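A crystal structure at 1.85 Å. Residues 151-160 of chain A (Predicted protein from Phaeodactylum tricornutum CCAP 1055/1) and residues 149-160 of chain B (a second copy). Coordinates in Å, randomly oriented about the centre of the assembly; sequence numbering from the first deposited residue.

Chain A 151-160: PEQEFMVALE
Chain B 149-160: HTPEQEFMVALE

A single water joins the two helices at the middle of the contact, donating one hydrogen bond to E152(A) O (2.8 Å) and one to E152(B) O (2.7 Å); no direct hydrogen bond crosses between the stretches. Residues 151-160 of both chains are helical, with phi/psi near -65/-40, and their axes approach to 9.1 Å with N-to-C directions 141° apart (signed crossing angle -141°). The register pairs Q153(A) with M156(B), CA to CA 6.2 Å, and M156(A) with Q153(B), CA to CA 6.3 Å. Together the stretches bury 428 Å², mostly through E152 and M156.

Both E152 side chains point toward the partner helix in the same p, m conformation (chi1 60° in A, 68° in B; chi2 near -90°). This lays the aliphatic part against the edge of the opposing phenylalanine ring: E152(A) CB lies 3.5 Å from F155(B) CE2, and F155(A) CE2 lies 3.6 Å from E152(B) CG. The carboxylates continue to leucine methyls, E152(A) OE2 to L159(B) CD1 and E152(B) OE2 to L159(A) CD1, both 3.7 Å; their oxygens are hydrogen-bonded elsewhere in the structure. Both F155 have chi1 t, and both L159 are m, t.

The methionines break the symmetry. M156(A), m, m, m, brings SD to 3.4 Å from both E152(B) CG and Q153(B) N, and its CE to 3.7 Å from Q153(B) CB. M156(B), t, t, p, is looser: its SD is 4.3 Å from Q153(A) CG and 4.4 Å from M156(A) CG. Flexible, unbranched thioethers suit these unlike fits.

In chain B, T150(B) (chi1 p) caps the helix: its OG1 accepts a weak bond from Q153(B) N (3.3 Å) and donates a weak one to E152(B) OE2 (2.9 Å). H149(B) ND1 donates to E154(B) OE2 (2.9 Å).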

# COMPACT_ATOMS: atom_id res chain seq x y z
N PRO A 151 29.11 -18.54 2.53
CA PRO A 151 28.84 -19.56 3.56
C PRO A 151 28.26 -18.96 4.85
O PRO A 151 27.45 -19.63 5.49
CB PRO A 151 30.21 -20.18 3.81
CG PRO A 151 30.98 -19.93 2.55
CD PRO A 151 30.52 -18.58 2.09
N GLU A 152 28.65 -17.74 5.21
CA GLU A 152 28.17 -17.16 6.46
C GLU A 152 26.71 -16.72 6.34
O GLU A 152 25.97 -16.77 7.32
CB GLU A 152 29.04 -15.97 6.90
CG GLU A 152 29.11 -14.81 5.91
CD GLU A 152 30.24 -14.96 4.92
OE1 GLU A 152 30.88 -16.04 4.88
OE2 GLU A 152 30.52 -13.99 4.18
N GLN A 153 26.30 -16.29 5.15
CA GLN A 153 24.89 -16.00 4.94
C GLN A 153 24.09 -17.30 4.99
O GLN A 153 23.04 -17.37 5.62
CB GLN A 153 24.63 -15.28 3.61
CG GLN A 153 23.14 -14.96 3.42
CD GLN A 153 22.84 -14.26 2.11
OE1 GLN A 153 23.74 -13.82 1.40
NE2 GLN A 153 21.55 -14.14 1.80
N GLU A 154 24.61 -18.33 4.33
CA GLU A 154 23.91 -19.61 4.26
C GLU A 154 23.87 -20.33 5.60
O GLU A 154 22.96 -21.12 5.85
CB GLU A 154 24.55 -20.51 3.21
CG GLU A 154 24.01 -20.22 1.82
CD GLU A 154 22.48 -20.18 1.80
OE1 GLU A 154 21.86 -21.23 2.06
OE2 GLU A 154 21.91 -19.10 1.55
N PHE A 155 24.85 -20.06 6.46
CA PHE A 155 24.86 -20.64 7.80
C PHE A 155 23.64 -20.15 8.59
O PHE A 155 22.97 -20.92 9.27
CB PHE A 155 26.16 -20.30 8.53
CG PHE A 155 26.30 -20.96 9.87
CD1 PHE A 155 26.66 -22.30 9.97
CD2 PHE A 155 26.10 -20.25 11.04
CE1 PHE A 155 26.80 -22.91 11.20
CE2 PHE A 155 26.24 -20.85 12.28
CZ PHE A 155 26.59 -22.18 12.36
N MET A 156 23.36 -18.85 8.47
CA MET A 156 22.16 -18.25 9.05
C MET A 156 20.87 -18.79 8.45
O MET A 156 19.91 -19.07 9.17
CB MET A 156 22.20 -16.73 8.87
CG MET A 156 23.13 -16.04 9.82
SD MET A 156 22.57 -16.35 11.50
CE MET A 156 20.90 -15.71 11.42
N VAL A 157 20.83 -18.90 7.13
CA VAL A 157 19.64 -19.38 6.45
C VAL A 157 19.36 -20.84 6.82
O VAL A 157 18.22 -21.21 7.08
CB VAL A 157 19.77 -19.26 4.92
CG1 VAL A 157 18.56 -19.87 4.22
CG2 VAL A 157 19.96 -17.80 4.51
N ALA A 158 20.41 -21.65 6.87
CA ALA A 158 20.26 -23.07 7.20
C ALA A 158 19.70 -23.24 8.61
O ALA A 158 18.84 -24.08 8.85
CB ALA A 158 21.60 -23.79 7.08
N LEU A 159 20.20 -22.43 9.54
CA LEU A 159 19.74 -22.50 10.92
C LEU A 159 18.27 -22.08 11.03
O LEU A 159 17.52 -22.65 11.82
CB LEU A 159 20.61 -21.63 11.83
CG LEU A 159 22.01 -22.15 12.14
CD1 LEU A 159 22.82 -21.10 12.89
CD2 LEU A 159 21.96 -23.45 12.93
N GLU A 160 17.87 -21.10 10.23
CA GLU A 160 16.46 -20.72 10.17
C GLU A 160 15.62 -21.89 9.67
O GLU A 160 14.54 -22.16 10.20
CB GLU A 160 16.26 -19.49 9.28
CG GLU A 160 16.76 -18.19 9.91
CD GLU A 160 16.70 -16.99 8.98
OE1 GLU A 160 16.39 -17.16 7.78
OE2 GLU A 160 16.97 -15.87 9.47
N HIS B 149 21.61 -10.52 19.62
CA HIS B 149 21.65 -11.51 18.52
C HIS B 149 22.71 -12.61 18.75
O HIS B 149 23.60 -12.45 19.58
CB HIS B 149 21.94 -10.84 17.17
CG HIS B 149 20.86 -9.92 16.72
ND1 HIS B 149 20.98 -9.13 15.60
CD2 HIS B 149 19.63 -9.67 17.22
CE1 HIS B 149 19.88 -8.42 15.43
NE2 HIS B 149 19.04 -8.73 16.40
N THR B 150 22.60 -13.71 18.01
CA THR B 150 23.63 -14.74 18.01
C THR B 150 24.88 -14.23 17.29
O THR B 150 24.78 -13.34 16.44
CB THR B 150 23.15 -16.04 17.34
OG1 THR B 150 22.92 -15.81 15.94
CG2 THR B 150 21.86 -16.54 17.98
N PRO B 151 26.05 -14.77 17.64
CA PRO B 151 27.31 -14.36 17.00
C PRO B 151 27.35 -14.62 15.49
O PRO B 151 28.03 -13.87 14.78
CB PRO B 151 28.36 -15.22 17.72
CG PRO B 151 27.77 -15.46 19.07
CD PRO B 151 26.29 -15.63 18.82
N GLU B 152 26.64 -15.63 15.01
CA GLU B 152 26.65 -15.91 13.58
C GLU B 152 25.72 -14.98 12.81
O GLU B 152 25.94 -14.73 11.62
CB GLU B 152 26.29 -17.38 13.30
CG GLU B 152 24.86 -17.79 13.62
CD GLU B 152 24.70 -18.27 15.05
OE1 GLU B 152 25.72 -18.34 15.77
OE2 GLU B 152 23.56 -18.59 15.44
N GLN B 153 24.67 -14.46 13.45
CA GLN B 153 23.87 -13.43 12.80
C GLN B 153 24.67 -12.14 12.74
O GLN B 153 24.66 -11.44 11.73
CB GLN B 153 22.54 -13.19 13.52
CG GLN B 153 21.61 -12.32 12.68
CD GLN B 153 20.49 -11.68 13.46
OE1 GLN B 153 20.11 -12.16 14.53
NE2 GLN B 153 19.94 -10.60 12.93
N GLU B 154 25.35 -11.82 13.83
CA GLU B 154 26.11 -10.58 13.90
C GLU B 154 27.31 -10.61 12.97
O GLU B 154 27.74 -9.57 12.48
CB GLU B 154 26.55 -10.29 15.33
CG GLU B 154 25.49 -9.57 16.13
CD GLU B 154 24.93 -8.39 15.37
OE1 GLU B 154 25.68 -7.42 15.15
OE2 GLU B 154 23.74 -8.45 14.97
N PHE B 155 27.86 -11.80 12.75
CA PHE B 155 28.94 -11.98 11.79
C PHE B 155 28.50 -11.50 10.41
O PHE B 155 29.23 -10.78 9.72
CB PHE B 155 29.39 -13.44 11.74
CG PHE B 155 30.58 -13.68 10.86
CD1 PHE B 155 31.76 -12.98 11.05
CD2 PHE B 155 30.53 -14.62 9.84
CE1 PHE B 155 32.86 -13.20 10.24
CE2 PHE B 155 31.62 -14.85 9.02
CZ PHE B 155 32.79 -14.14 9.23
N MET B 156 27.29 -11.89 10.03
CA MET B 156 26.74 -11.50 8.74
C MET B 156 26.40 -10.01 8.72
O MET B 156 26.68 -9.32 7.74
CB MET B 156 25.50 -12.34 8.43
CG MET B 156 24.89 -12.11 7.07
SD MET B 156 23.16 -12.61 7.04
CE MET B 156 22.48 -11.50 8.27
N VAL B 157 25.83 -9.51 9.81
CA VAL B 157 25.51 -8.09 9.94
C VAL B 157 26.76 -7.21 9.94
O VAL B 157 26.78 -6.17 9.29
CB VAL B 157 24.68 -7.83 11.23
CG1 VAL B 157 24.53 -6.33 11.48
CG2 VAL B 157 23.33 -8.51 11.15
N ALA B 158 27.79 -7.62 10.67
CA ALA B 158 29.06 -6.88 10.71
C ALA B 158 29.69 -6.75 9.33
O ALA B 158 30.15 -5.68 8.94
CB ALA B 158 30.03 -7.54 11.67
N LEU B 159 29.71 -7.85 8.59
CA LEU B 159 30.25 -7.82 7.23
C LEU B 159 29.45 -6.87 6.34
O LEU B 159 30.02 -6.14 5.53
CB LEU B 159 30.27 -9.22 6.64
CG LEU B 159 31.39 -10.10 7.21
CD1 LEU B 159 31.17 -11.55 6.82
CD2 LEU B 159 32.75 -9.59 6.75
N GLU B 160 28.12 -6.88 6.48
CA GLU B 160 27.30 -5.92 5.74
C GLU B 160 27.70 -4.49 6.08
O GLU B 160 27.80 -3.66 5.19
CB GLU B 160 25.81 -6.15 6.02
CG GLU B 160 25.26 -7.43 5.41
CD GLU B 160 23.81 -7.70 5.79
OE1 GLU B 160 23.30 -7.02 6.72
OE2 GLU B 160 23.18 -8.58 5.17
O HOH W 1 27.11 -16.42 9.88